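Long-range contacts in acyl-CoA dehydrogenase FadE3 (Mycobacterium smegmatis, PDB 4IV6), which belongs to the acyl-CoA dehydrogenase flavoprotein family and carries dihydroflavine-adenine dinucleotide in a tetrameric assembly: residues Gln136-Val141 with Ala168-Thr173; Tyr149-Ser154 with Leu214-Ala219; Val184-Val189 with Ser225-Asp230. All blocks are in the same frame, centred on the assembly; numbering follows the deposited sequence.

How the interactions relate
All three contacts involve the beta domain between the helical parts of the acyl-CoA dehydrogenase fold, on one side of the chain's centre. Interactions 1 and 2, with centres about 10 Å apart, meet where Val141 N probably bonds Asn152 O at 3.0 Å. Interactions 1 and 3, centres about 11 Å apart, share the sheet in which strands 166-172 and 184-190 are neighbours; Leu169 N lies 2.8 Å from Leu187 O. Interactions 2 and 3, centres about 15 Å apart, touch by packing, with Tyr149 against Leu187 and Ser225. The side chains of Met170 and Leu214 each come within about 8 Å of a bound dihydroflavine-adenine dinucleotide, that of Ile186 within about 11 Å.

Interaction 1: Gln136-Val141 with Ala168-Thr173; sequences QAMRTV and ALMCKT
The loop that leads into strand 141-145 of the middle beta domain is fastened here to the end of strand 166-172, chiefly through one lysine. Lys172 CG lies anti to the carbonyl carbon (chi1 -71°) and the chain runs extended beyond it, so that the ammonium reaches into the curve of residues 136-138. There Lys172 NZ donates to Gln136 O at 2.8 Å and to Met138 O at 2.9 Å, each time in the plane of the carbonyl. Two waters add weak bonds to the same nitrogen: one also accepts from Gln136 NE2, the other donates to Ala137 O. The two carbonyl oxygens, helped by the two weakly bound waters, probably offset the charge of the ammonium.

Further along, the loop comes alongside the strand and makes a single beta bridge between Val141 and Lys172. Lys172 N gives an almost straight bond to Thr140 O, 2.8 Å long with 175° at the hydrogen, and the return contact is of the CA-H...O kind, Val141 CA to Lys172 O. The bridge thus joins the first residue of strand 141-145, in the five-stranded sheet, to the last residue of the central strand of the three-stranded one.

Met138 packs obliquely across the lysine chain, its CG 3.9 Å from Lys172 CE. This CG takes the crowded position between backbone N and carbonyl carbon (chi1 67°), and a bend at chi3 turns the methyl onto Met170, Met138 CE lying 3.6 Å from Met170 CG, the two side chains crossing at about a right angle. The Met138 sulphur rests by the strand backbone, SD 3.5 Å from Met170 O. Thr140 lays CG2 against Cys171 CB at 3.9 Å, while its OG1 hydrogen-bonds Glu128, earlier in the same loop.

Interaction 2: Tyr149-Ser154 with Leu214-Ala219; sequences YVINGS and LNFTDA
This is an antiparallel strand pairing with a G1 beta bulge, in the five-stranded sheet of the middle beta domain, where strand 148-159 accepts first strand 211-216 and then, past a corner at Thr217 and Asp218, strand 219-222. The axes of strands 149-154 and 214-216 come within 4.6 Å at 146° between their directions. Gly153 and Phe216 form one hydrogen-bonded pair: Gly153 N donates to Phe216 O in the carbonyl plane, on a lone pair, whereas Phe216 N reaches Gly153 O from above that plane. Ile151 and Ala219 form the other, Ile151 N to Ala219 O measuring 2.8 Å and Ala219 N to Ile151 O 2.9 Å. Between the two pairs the register slips by one residue, so that Asp218 and Ala219 both face Ile151. The backbone angles of Gly153 would jam a CB against the preceding carbonyl oxygen, which calls for glycine.

Ile151, Phe216 and Ala219 project to the same buried face. Ile151 CG2, anti to the backbone N, lies 3.7 Å from Phe216 CG in an oblique approach to the ring, the two side chains side by side and pointing the same way. Ile151 CB packs on Ala219 CB at 4.1 Å. Gly153 O lies at the edge of the Phe216 ring, near its plane; Phe195 meets the ring from outside the two segments.

The Val150 and Asp218 side chains lie side by side, Val150 CG1 3.4 Å from Asp218 OD1. Asn152 secures the bulge with its side chain: OD1 accepts Asp218 N at 2.9 Å, the N-H pointing nearly straight (170°) but arriving from above the amide plane. Its other branch closes the corner through water, ND2 giving to a molecule that in turn donates to Asp218 OD1 at 2.9 Å.

Interaction 3: Val184-Val189 with Ser225-Asp230; sequences VSILLV and SLLGDD
Strand 184-190 and the loop before helix 234-270 share a single beta bridge, Leu187 with Leu226, held by one backbone bond on either side of it. Leu188 N donates to Ser225 O at 2.8 Å and almost straight (178° at the hydrogen), though from above the carbonyl plane; Leu227 N donates to Ile186 O at 2.9 Å, in the plane. A water extends the backbone link, accepting from Ile186 N and donating to Leu227 O. Leu226 CG and Leu227 CG both stand anti to their backbone N. Leu226 brings CD1 back over the strand, 3.8 Å from Ser185 CB and close to Ile186 O, and the Leu187 and Leu226 side chains cross obliquely, Leu187 CD2 3.8 Å from Leu226 CD1.

The linker out of the middle beta domain in this way touches the outermost strand of the three-stranded sheet at one bridge, just before the long helix of the C-terminal part. Leu227 lies alongside Ile186, both pointing the same way, with Leu227 CD2 4.0 Å from Ile186 CG2; helix 83-102 covers this leucine through Leu98 and Phe102.

Ser225 turns CB to 3.3 Å from Leu188 O and sets OG near Leu187 CB, the hydroxyl itself bonding Pro222 O. Ser185 OG bonds Thr173 OG1 and Gly232 N.

Interaction 1: Gln136-Val141 with Ala168-Thr173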
ATOM      1  N   GLN B 136     -13.481  -6.644 -29.291  1.00 17.19           N
ATOM      2  CA  GLN B 136     -14.412  -6.221 -30.340  1.00 18.68           C
ATOM      3  C   GLN B 136     -13.668  -5.696 -31.556  1.00 18.40           C
ATOM      4  O   GLN B 136     -14.178  -5.762 -32.667  1.00 18.52           O
ATOM      5  CB  GLN B 136     -15.374  -5.121 -29.828  1.00 21.07           C
ATOM      6  CG  GLN B 136     -16.405  -4.679 -30.854  1.00 23.42           C
ATOM      7  CD  GLN B 136     -17.264  -5.856 -31.305  1.00 25.24           C
ATOM      8  OE1 GLN B 136     -17.935  -6.469 -30.479  1.00 28.02           O
ATOM      9  NE2 GLN B 136     -17.211  -6.210 -32.596  1.00 25.99           N
ATOM     10  N   ALA B 137     -12.457  -5.179 -31.344  1.00 17.60           N
ATOM     11  CA  ALA B 137     -11.650  -4.659 -32.435  1.00 17.61           C
ATOM     12  C   ALA B 137     -10.845  -5.737 -33.163  1.00 16.81           C
ATOM     13  O   ALA B 137     -10.061  -5.401 -34.042  1.00 16.54           O
ATOM     14  CB  ALA B 137     -10.711  -3.584 -31.928  1.00 17.43           C
ATOM     15  N   MET B 138     -11.037  -7.016 -32.826  1.00 16.64           N
ATOM     16  CA  MET B 138     -10.237  -8.084 -33.400  1.00 16.15           C
ATOM     17  C   MET B 138     -10.362  -8.114 -34.928  1.00 16.72           C
ATOM     18  O   MET B 138     -11.391  -7.723 -35.495  1.00 17.24           O
ATOM     19  CB  MET B 138     -10.616  -9.440 -32.822  1.00 16.63           C
ATOM     20  CG  MET B 138     -12.023  -9.953 -33.194  1.00 17.60           C
ATOM     21  SD  MET B 138     -12.318 -11.650 -32.628  1.00 18.58           S
ATOM     22  CE  MET B 138     -12.315 -11.435 -30.861  1.00 18.51           C
ATOM     23  N   ARG B 139      -9.307  -8.583 -35.568  1.00 16.56           N
ATOM     24  CA  ARG B 139      -9.211  -8.584 -37.027  1.00 17.39           C
ATOM     25  C   ARG B 139      -9.415  -9.986 -37.609  1.00 16.26           C
ATOM     26  O   ARG B 139      -9.666 -10.134 -38.815  1.00 15.67           O
ATOM     27  CB  ARG B 139      -7.861  -7.987 -37.421  1.00 19.42           C
ATOM     28  CG  ARG B 139      -7.721  -6.520 -36.995  1.00 22.53           C
ATOM     29  CD  ARG B 139      -6.332  -5.993 -37.299  1.00 26.22           C
ATOM     30  NE  ARG B 139      -6.029  -6.079 -38.729  1.00 31.87           N
ATOM     31  CZ  ARG B 139      -4.852  -5.785 -39.286  1.00 37.63           C
ATOM     32  NH1 ARG B 139      -3.818  -5.366 -38.541  1.00 38.82           N
ATOM     33  NH2 ARG B 139      -4.716  -5.895 -40.608  1.00 40.25           N
ATOM     34  N   THR B 140      -9.357 -11.022 -36.771  1.00 14.68           N
ATOM     35  CA  THR B 140      -9.527 -12.369 -37.285  1.00 14.29           C
ATOM     36  C   THR B 140     -10.974 -12.581 -37.697  1.00 14.76           C
ATOM     37  O   THR B 140     -11.909 -12.427 -36.893  1.00 14.38           O
ATOM     38  CB  THR B 140      -9.052 -13.434 -36.290  1.00 13.94           C
ATOM     39  OG1 THR B 140      -7.668 -13.208 -35.904  1.00 13.75           O
ATOM     40  CG2 THR B 140      -9.176 -14.808 -36.904  1.00 14.02           C
ATOM     41  N   VAL B 141     -11.147 -12.971 -38.953  1.00 15.67           N
ATOM     42  CA  VAL B 141     -12.453 -13.158 -39.572  1.00 16.61           C
ATOM     43  C   VAL B 141     -12.624 -14.586 -40.082  1.00 16.91           C
ATOM     44  O   VAL B 141     -11.646 -15.232 -40.506  1.00 16.40           O
ATOM     45  CB  VAL B 141     -12.680 -12.212 -40.782  1.00 17.76           C
ATOM     46  CG1 VAL B 141     -12.761 -10.771 -40.336  1.00 18.26           C
ATOM     47  CG2 VAL B 141     -11.603 -12.379 -41.858  1.00 18.44           C
ATOM     48  N   ALA B 168     -10.015 -23.258 -29.576  1.00 15.08           N
ATOM     49  CA  ALA B 168     -11.260 -22.518 -29.548  1.00 14.93           C
ATOM     50  C   ALA B 168     -10.956 -21.072 -29.944  1.00 14.23           C
ATOM     51  O   ALA B 168     -10.431 -20.285 -29.158  1.00 13.53           O
ATOM     52  CB  ALA B 168     -11.903 -22.585 -28.175  1.00 15.18           C
ATOM     53  N   LEU B 169     -11.298 -20.738 -31.181  1.00 14.23           N
ATOM     54  CA  LEU B 169     -10.883 -19.485 -31.798  1.00 13.90           C
ATOM     55  C   LEU B 169     -12.025 -18.493 -31.793  1.00 14.34           C
ATOM     56  O   LEU B 169     -13.039 -18.734 -32.436  1.00 14.50           O
ATOM     57  CB  LEU B 169     -10.479 -19.735 -33.248  1.00 13.89           C
ATOM     58  CG  LEU B 169      -9.932 -18.540 -34.023  1.00 13.86           C
ATOM     59  CD1 LEU B 169      -8.547 -18.130 -33.506  1.00 13.92           C
ATOM     60  CD2 LEU B 169      -9.838 -18.881 -35.490  1.00 14.59           C
ATOM     61  N   MET B 170     -11.850 -17.365 -31.113  1.00 14.79           N
ATOM     62  CA  MET B 170     -12.857 -16.304 -31.155  1.00 15.69           C
ATOM     63  C   MET B 170     -12.531 -15.450 -32.360  1.00 15.12           C
ATOM     64  O   MET B 170     -11.388 -14.989 -32.517  1.00 15.05           O
ATOM     65  CB  MET B 170     -12.855 -15.480 -29.877  1.00 17.29           C
ATOM     66  CG  MET B 170     -13.977 -14.439 -29.815  1.00 19.67           C
ATOM     67  SD  MET B 170     -13.964 -13.457 -28.287  1.00 22.56           S
ATOM     68  CE  MET B 170     -14.721 -14.581 -27.163  1.00 23.61           C
ATOM     69  N   CYS B 171     -13.524 -15.275 -33.223  1.00 14.77           N
ATOM     70  CA  CYS B 171     -13.332 -14.609 -34.508  1.00 14.78           C
ATOM     71  C   CYS B 171     -14.623 -13.976 -34.994  1.00 14.75           C
ATOM     72  O   CYS B 171     -15.684 -14.246 -34.462  1.00 15.40           O
ATOM     73  CB  CYS B 171     -12.794 -15.596 -35.531  1.00 14.82           C
ATOM     74  SG  CYS B 171     -13.792 -17.075 -35.743  1.00 16.36           S
ATOM     75  N   LYS B 172     -14.520 -13.081 -35.973  1.00 15.28           N
ATOM     76  CA  LYS B 172     -15.674 -12.398 -36.526  1.00 15.73           C
ATOM     77  C   LYS B 172     -16.271 -13.182 -37.678  1.00 16.05           C
ATOM     78  O   LYS B 172     -15.695 -13.226 -38.780  1.00 15.57           O
ATOM     79  CB  LYS B 172     -15.317 -10.967 -36.970  1.00 16.34           C
ATOM     80  CG  LYS B 172     -15.057 -10.007 -35.797  1.00 16.60           C
ATOM     81  CD  LYS B 172     -14.669  -8.613 -36.266  1.00 17.41           C
ATOM     82  CE  LYS B 172     -14.601  -7.657 -35.089  1.00 17.68           C
ATOM     83  NZ  LYS B 172     -13.914  -6.385 -35.393  1.00 17.82           N
ATOM     84  N   THR B 173     -17.435 -13.781 -37.429  1.00 16.97           N
ATOM     85  CA  THR B 173     -18.225 -14.417 -38.498  1.00 18.50           C
ATOM     86  C   THR B 173     -19.020 -13.392 -39.280  1.00 19.97           C
ATOM     87  O   THR B 173     -19.403 -13.668 -40.409  1.00 20.11           O
ATOM     88  CB  THR B 173     -19.160 -15.534 -37.995  1.00 19.12           C
ATOM     89  OG1 THR B 173     -19.838 -15.108 -36.800  1.00 19.29           O
ATOM     90  CG2 THR B 173     -18.333 -16.801 -37.711  1.00 18.64           C
TER
HETATM   91  O   HOH W   1     -16.594  -4.683 -34.585  1.00 43.48           O
HETATM   92  O   HOH W   2     -11.526  -4.802 -36.503  1.00 40.28           O

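Interaction 2: Tyr149-Ser154 with Leu214-Ala219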
ATOM      1  N   TYR B 149     -15.939 -22.469 -43.311  1.00 19.14           N
ATOM      2  CA  TYR B 149     -15.480 -21.134 -42.969  1.00 18.48           C
ATOM      3  C   TYR B 149     -14.059 -20.989 -43.512  1.00 17.72           C
ATOM      4  O   TYR B 149     -13.268 -21.928 -43.437  1.00 17.98           O
ATOM      5  CB  TYR B 149     -15.472 -20.903 -41.461  1.00 17.66           C
ATOM      6  CG  TYR B 149     -16.839 -20.770 -40.823  1.00 18.48           C
ATOM      7  CD1 TYR B 149     -17.640 -19.663 -41.048  1.00 18.78           C
ATOM      8  CD2 TYR B 149     -17.296 -21.735 -39.940  1.00 18.87           C
ATOM      9  CE1 TYR B 149     -18.875 -19.532 -40.413  1.00 20.14           C
ATOM     10  CE2 TYR B 149     -18.526 -21.613 -39.316  1.00 20.14           C
ATOM     11  CZ  TYR B 149     -19.307 -20.514 -39.549  1.00 20.36           C
ATOM     12  OH  TYR B 149     -20.528 -20.436 -38.899  1.00 22.37           O
ATOM     13  N   VAL B 150     -13.773 -19.815 -44.061  1.00 17.35           N
ATOM     14  CA  VAL B 150     -12.447 -19.420 -44.447  1.00 16.97           C
ATOM     15  C   VAL B 150     -11.947 -18.404 -43.440  1.00 15.97           C
ATOM     16  O   VAL B 150     -12.499 -17.307 -43.325  1.00 16.20           O
ATOM     17  CB  VAL B 150     -12.404 -18.789 -45.837  1.00 17.80           C
ATOM     18  CG1 VAL B 150     -10.956 -18.534 -46.225  1.00 17.61           C
ATOM     19  CG2 VAL B 150     -13.089 -19.706 -46.855  1.00 18.55           C
ATOM     20  N   ILE B 151     -10.882 -18.791 -42.741  1.00 14.91           N
ATOM     21  CA  ILE B 151     -10.305 -17.994 -41.659  1.00 14.18           C
ATOM     22  C   ILE B 151      -9.047 -17.257 -42.113  1.00 13.80           C
ATOM     23  O   ILE B 151      -8.098 -17.870 -42.658  1.00 13.03           O
ATOM     24  CB  ILE B 151      -9.957 -18.887 -40.444  1.00 14.01           C
ATOM     25  CG1 ILE B 151     -11.156 -19.743 -40.011  1.00 14.64           C
ATOM     26  CG2 ILE B 151      -9.488 -18.061 -39.267  1.00 13.78           C
ATOM     27  CD1 ILE B 151     -10.816 -20.808 -38.978  1.00 14.57           C
ATOM     28  N   ASN B 152      -9.044 -15.939 -41.832  1.00 13.74           N
ATOM     29  CA  ASN B 152      -7.898 -15.086 -42.027  1.00 13.76           C
ATOM     30  C   ASN B 152      -7.647 -14.196 -40.830  1.00 13.52           C
ATOM     31  O   ASN B 152      -8.578 -13.602 -40.283  1.00 13.57           O
ATOM     32  CB  ASN B 152      -8.140 -14.191 -43.249  1.00 14.45           C
ATOM     33  CG  ASN B 152      -8.009 -14.950 -44.540  1.00 14.68           C
ATOM     34  OD1 ASN B 152      -6.906 -15.312 -44.921  1.00 14.56           O
ATOM     35  ND2 ASN B 152      -9.139 -15.213 -45.220  1.00 14.84           N
ATOM     36  N   GLY B 153      -6.394 -14.049 -40.430  1.00 13.42           N
ATOM     37  CA  GLY B 153      -6.068 -13.151 -39.365  1.00 13.32           C
ATOM     38  C   GLY B 153      -4.913 -13.631 -38.511  1.00 13.88           C
ATOM     39  O   GLY B 153      -4.067 -14.422 -38.964  1.00 14.45           O
ATOM     40  N   SER B 154      -4.848 -13.133 -37.284  1.00 13.64           N
ATOM     41  CA  SER B 154      -3.769 -13.537 -36.369  1.00 13.90           C
ATOM     42  C   SER B 154      -4.194 -13.423 -34.911  1.00 13.43           C
ATOM     43  O   SER B 154      -5.041 -12.600 -34.571  1.00 13.40           O
ATOM     44  CB  SER B 154      -2.494 -12.738 -36.591  1.00 14.38           C
ATOM     45  OG  SER B 154      -2.726 -11.372 -36.273  1.00 15.24           O
ATOM     46  N   LEU B 214      -0.139 -17.016 -33.709  1.00 14.67           N
ATOM     47  CA  LEU B 214      -0.873 -17.782 -34.696  1.00 14.64           C
ATOM     48  C   LEU B 214      -1.220 -16.912 -35.906  1.00 14.83           C
ATOM     49  O   LEU B 214      -1.725 -15.800 -35.755  1.00 14.32           O
ATOM     50  CB  LEU B 214      -2.192 -18.275 -34.143  1.00 14.15           C
ATOM     51  CG  LEU B 214      -2.244 -18.906 -32.754  1.00 13.75           C
ATOM     52  CD1 LEU B 214      -3.658 -19.409 -32.507  1.00 13.63           C
ATOM     53  CD2 LEU B 214      -1.226 -20.016 -32.592  1.00 14.24           C
ATOM     54  N   ASN B 215      -1.039 -17.464 -37.100  1.00 14.93           N
ATOM     55  CA  ASN B 215      -1.383 -16.780 -38.336  1.00 15.08           C
ATOM     56  C   ASN B 215      -2.245 -17.673 -39.200  1.00 15.06           C
ATOM     57  O   ASN B 215      -1.858 -18.793 -39.470  1.00 15.17           O
ATOM     58  CB  ASN B 215      -0.096 -16.372 -39.049  1.00 15.96           C
ATOM     59  CG  ASN B 215       0.504 -15.146 -38.428  1.00 16.75           C
ATOM     60  OD1 ASN B 215       0.012 -14.039 -38.652  1.00 18.02           O
ATOM     61  ND2 ASN B 215       1.550 -15.312 -37.649  1.00 16.91           N
ATOM     62  N   PHE B 216      -3.424 -17.174 -39.577  1.00 14.48           N
ATOM     63  CA  PHE B 216      -4.370 -17.871 -40.426  1.00 14.50           C
ATOM     64  C   PHE B 216      -4.389 -17.225 -41.812  1.00 15.08           C
ATOM     65  O   PHE B 216      -4.655 -16.009 -41.953  1.00 15.01           O
ATOM     66  CB  PHE B 216      -5.754 -17.786 -39.825  1.00 14.26           C
ATOM     67  CG  PHE B 216      -5.853 -18.399 -38.475  1.00 13.79           C
ATOM     68  CD1 PHE B 216      -6.128 -19.755 -38.344  1.00 14.33           C
ATOM     69  CD2 PHE B 216      -5.635 -17.655 -37.356  1.00 13.95           C
ATOM     70  CE1 PHE B 216      -6.232 -20.346 -37.100  1.00 14.38           C
ATOM     71  CE2 PHE B 216      -5.707 -18.230 -36.096  1.00 13.69           C
ATOM     72  CZ  PHE B 216      -6.001 -19.577 -35.974  1.00 13.90           C
ATOM     73  N   THR B 217      -4.060 -18.030 -42.814  1.00 15.11           N
ATOM     74  CA  THR B 217      -4.105 -17.630 -44.217  1.00 15.61           C
ATOM     75  C   THR B 217      -5.015 -18.566 -44.964  1.00 15.64           C
ATOM     76  O   THR B 217      -4.681 -19.717 -45.159  1.00 15.16           O
ATOM     77  CB  THR B 217      -2.702 -17.714 -44.818  1.00 16.40           C
ATOM     78  OG1 THR B 217      -1.790 -16.996 -43.972  1.00 17.12           O
ATOM     79  CG2 THR B 217      -2.678 -17.134 -46.206  1.00 17.60           C
ATOM     80  N   ASP B 218      -6.180 -18.068 -45.382  1.00 16.11           N
ATOM     81  CA  ASP B 218      -7.114 -18.840 -46.221  1.00 16.09           C
ATOM     82  C   ASP B 218      -7.351 -20.214 -45.590  1.00 16.30           C
ATOM     83  O   ASP B 218      -7.408 -21.241 -46.291  1.00 16.85           O
ATOM     84  CB  ASP B 218      -6.544 -18.971 -47.639  1.00 16.98           C
ATOM     85  CG  ASP B 218      -7.576 -19.462 -48.666  1.00 17.37           C
ATOM     86  OD1 ASP B 218      -8.692 -18.926 -48.708  1.00 16.77           O
ATOM     87  OD2 ASP B 218      -7.228 -20.362 -49.442  1.00 17.94           O
ATOM     88  N   ALA B 219      -7.517 -20.235 -44.274  1.00 15.63           N
ATOM     89  CA  ALA B 219      -7.581 -21.512 -43.522  1.00 16.00           C
ATOM     90  C   ALA B 219      -9.015 -22.008 -43.489  1.00 16.36           C
ATOM     91  O   ALA B 219      -9.898 -21.374 -42.865  1.00 15.97           O
ATOM     92  CB  ALA B 219      -7.068 -21.337 -42.109  1.00 15.43           C
TER
HETATM   93  O   HOH W   3      -8.753 -16.115 -48.068  1.00 15.09           O

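Interaction 3: Val184-Val189 with Ser225-Asp230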
ATOM      1  N   VAL B 184     -19.482 -11.847 -33.556  1.00 18.92           N
ATOM      2  CA  VAL B 184     -18.361 -12.632 -32.997  1.00 17.68           C
ATOM      3  C   VAL B 184     -18.813 -14.000 -32.541  1.00 17.41           C
ATOM      4  O   VAL B 184     -19.796 -14.112 -31.797  1.00 18.16           O
ATOM      5  CB  VAL B 184     -17.695 -11.881 -31.821  1.00 17.67           C
ATOM      6  CG1 VAL B 184     -16.650 -12.730 -31.137  1.00 17.41           C
ATOM      7  CG2 VAL B 184     -17.016 -10.616 -32.348  1.00 18.36           C
ATOM      8  N   SER B 185     -18.088 -15.030 -32.968  1.00 16.48           N
ATOM      9  CA  SER B 185     -18.402 -16.409 -32.662  1.00 16.81           C
ATOM     10  C   SER B 185     -17.154 -17.128 -32.222  1.00 16.78           C
ATOM     11  O   SER B 185     -16.053 -16.586 -32.304  1.00 17.19           O
ATOM     12  CB  SER B 185     -18.969 -17.120 -33.905  1.00 17.07           C
ATOM     13  OG  SER B 185     -20.049 -16.380 -34.449  1.00 17.28           O
ATOM     14  N   ILE B 186     -17.327 -18.356 -31.763  1.00 17.17           N
ATOM     15  CA  ILE B 186     -16.208 -19.213 -31.430  1.00 16.99           C
ATOM     16  C   ILE B 186     -16.247 -20.441 -32.332  1.00 17.05           C
ATOM     17  O   ILE B 186     -17.293 -21.069 -32.480  1.00 17.93           O
ATOM     18  CB  ILE B 186     -16.259 -19.615 -29.965  1.00 17.64           C
ATOM     19  CG1 ILE B 186     -16.019 -18.383 -29.065  1.00 18.00           C
ATOM     20  CG2 ILE B 186     -15.230 -20.709 -29.682  1.00 17.41           C
ATOM     21  CD1 ILE B 186     -16.266 -18.668 -27.589  1.00 18.67           C
ATOM     22  N   LEU B 187     -15.117 -20.748 -32.958  1.00 16.91           N
ATOM     23  CA  LEU B 187     -14.987 -21.914 -33.810  1.00 17.42           C
ATOM     24  C   LEU B 187     -13.967 -22.849 -33.192  1.00 17.46           C
ATOM     25  O   LEU B 187     -12.950 -22.395 -32.642  1.00 16.33           O
ATOM     26  CB  LEU B 187     -14.527 -21.533 -35.229  1.00 17.78           C
ATOM     27  CG  LEU B 187     -15.308 -20.503 -36.069  1.00 18.95           C
ATOM     28  CD1 LEU B 187     -14.761 -20.470 -37.499  1.00 19.02           C
ATOM     29  CD2 LEU B 187     -16.785 -20.763 -36.104  1.00 19.92           C
ATOM     30  N   LEU B 188     -14.245 -24.149 -33.267  1.00 18.01           N
ATOM     31  CA  LEU B 188     -13.333 -25.172 -32.793  1.00 18.71           C
ATOM     32  C   LEU B 188     -12.466 -25.573 -33.981  1.00 18.18           C
ATOM     33  O   LEU B 188     -12.898 -26.278 -34.838  1.00 18.58           O
ATOM     34  CB  LEU B 188     -14.113 -26.386 -32.271  1.00 21.05           C
ATOM     35  CG  LEU B 188     -15.188 -26.044 -31.234  1.00 22.51           C
ATOM     36  CD1 LEU B 188     -16.017 -27.253 -30.890  1.00 25.50           C
ATOM     37  CD2 LEU B 188     -14.522 -25.494 -30.007  1.00 22.39           C
ATOM     38  N   VAL B 189     -11.237 -25.097 -34.004  1.00 17.49           N
ATOM     39  CA  VAL B 189     -10.339 -25.214 -35.144  1.00 17.10           C
ATOM     40  C   VAL B 189      -9.248 -26.243 -34.886  1.00 17.45           C
ATOM     41  O   VAL B 189      -8.491 -26.128 -33.918  1.00 16.61           O
ATOM     42  CB  VAL B 189      -9.668 -23.847 -35.374  1.00 16.47           C
ATOM     43  CG1 VAL B 189      -8.714 -23.883 -36.565  1.00 16.75           C
ATOM     44  CG2 VAL B 189     -10.762 -22.807 -35.590  1.00 16.77           C
ATOM     45  N   SER B 225     -17.598 -26.612 -37.394  1.00 20.63           N
ATOM     46  CA  SER B 225     -16.655 -26.189 -36.351  0.50 19.69           C
ATOM     47  C   SER B 225     -17.239 -25.133 -35.416  1.00 19.53           C
ATOM     48  O   SER B 225     -16.674 -24.881 -34.357  1.00 18.58           O
ATOM     49  CB  SER B 225     -15.374 -25.623 -36.973  0.50 18.85           C
ATOM     50  OG  SER B 225     -15.666 -24.465 -37.726  0.50 17.99           O
ATOM     51  N   LEU B 226     -18.336 -24.497 -35.823  1.00 19.50           N
ATOM     52  CA  LEU B 226     -18.982 -23.474 -35.015  1.00 19.60           C
ATOM     53  C   LEU B 226     -19.356 -24.051 -33.676  1.00 20.06           C
ATOM     54  O   LEU B 226     -19.918 -25.140 -33.600  1.00 21.09           O
ATOM     55  CB  LEU B 226     -20.251 -22.938 -35.708  1.00 19.70           C
ATOM     56  CG  LEU B 226     -21.054 -21.917 -34.894  1.00 19.90           C
ATOM     57  CD1 LEU B 226     -20.278 -20.625 -34.595  1.00 18.96           C
ATOM     58  CD2 LEU B 226     -22.363 -21.602 -35.590  1.00 20.71           C
ATOM     59  N   LEU B 227     -19.036 -23.344 -32.602  1.00 20.14           N
ATOM     60  CA  LEU B 227     -19.461 -23.780 -31.267  1.00 21.09           C
ATOM     61  C   LEU B 227     -20.892 -23.326 -31.068  1.00 22.51           C
ATOM     62  O   LEU B 227     -21.159 -22.136 -30.986  1.00 24.14           O
ATOM     63  CB  LEU B 227     -18.563 -23.197 -30.176  1.00 20.45           C
ATOM     64  CG  LEU B 227     -18.967 -23.524 -28.727  1.00 20.69           C
ATOM     65  CD1 LEU B 227     -18.756 -25.002 -28.414  1.00 21.27           C
ATOM     66  CD2 LEU B 227     -18.172 -22.649 -27.775  1.00 20.21           C
ATOM     67  N   GLY B 228     -21.794 -24.280 -30.974  1.00 25.89           N
ATOM     68  CA  GLY B 228     -23.233 -24.033 -30.856  1.00 27.83           C
ATOM     69  C   GLY B 228     -23.892 -23.997 -32.223  1.00 28.51           C
ATOM     70  O   GLY B 228     -23.219 -24.157 -33.254  1.00 27.92           O
ATOM     71  N   ASP B 229     -25.207 -23.771 -32.230  1.00 29.72           N
ATOM     72  CA  ASP B 229     -25.983 -23.753 -33.467  1.00 30.49           C
ATOM     73  C   ASP B 229     -26.010 -22.399 -34.158  1.00 29.37           C
ATOM     74  O   ASP B 229     -26.262 -22.361 -35.344  1.00 28.38           O
ATOM     75  CB  ASP B 229     -27.432 -24.180 -33.211  1.00 33.67           C
ATOM     76  CG  ASP B 229     -27.542 -25.593 -32.696  1.00 35.18           C
ATOM     77  OD1 ASP B 229     -26.731 -26.450 -33.080  1.00 35.46           O
ATOM     78  OD2 ASP B 229     -28.446 -25.840 -31.896  1.00 39.17           O
ATOM     79  N   ASP B 230     -25.762 -21.304 -33.427  1.00 28.05           N
ATOM     80  CA  ASP B 230     -25.946 -19.949 -33.961  1.00 27.91           C
ATOM     81  C   ASP B 230     -24.668 -19.138 -33.857  1.00 26.32           C
ATOM     82  O   ASP B 230     -23.978 -19.190 -32.839  1.00 25.23           O
ATOM     83  CB  ASP B 230     -27.021 -19.198 -33.183  1.00 30.09           C
ATOM     84  CG  ASP B 230     -28.337 -19.942 -33.133  1.00 31.95           C
ATOM     85  OD1 ASP B 230     -29.022 -20.024 -34.160  1.00 33.08           O
ATOM     86  OD2 ASP B 230     -28.659 -20.447 -32.051  1.00 34.85           O
TER
HETATM   87  O   HOH W   4     -19.854 -19.626 -30.994  1.00 18.54           O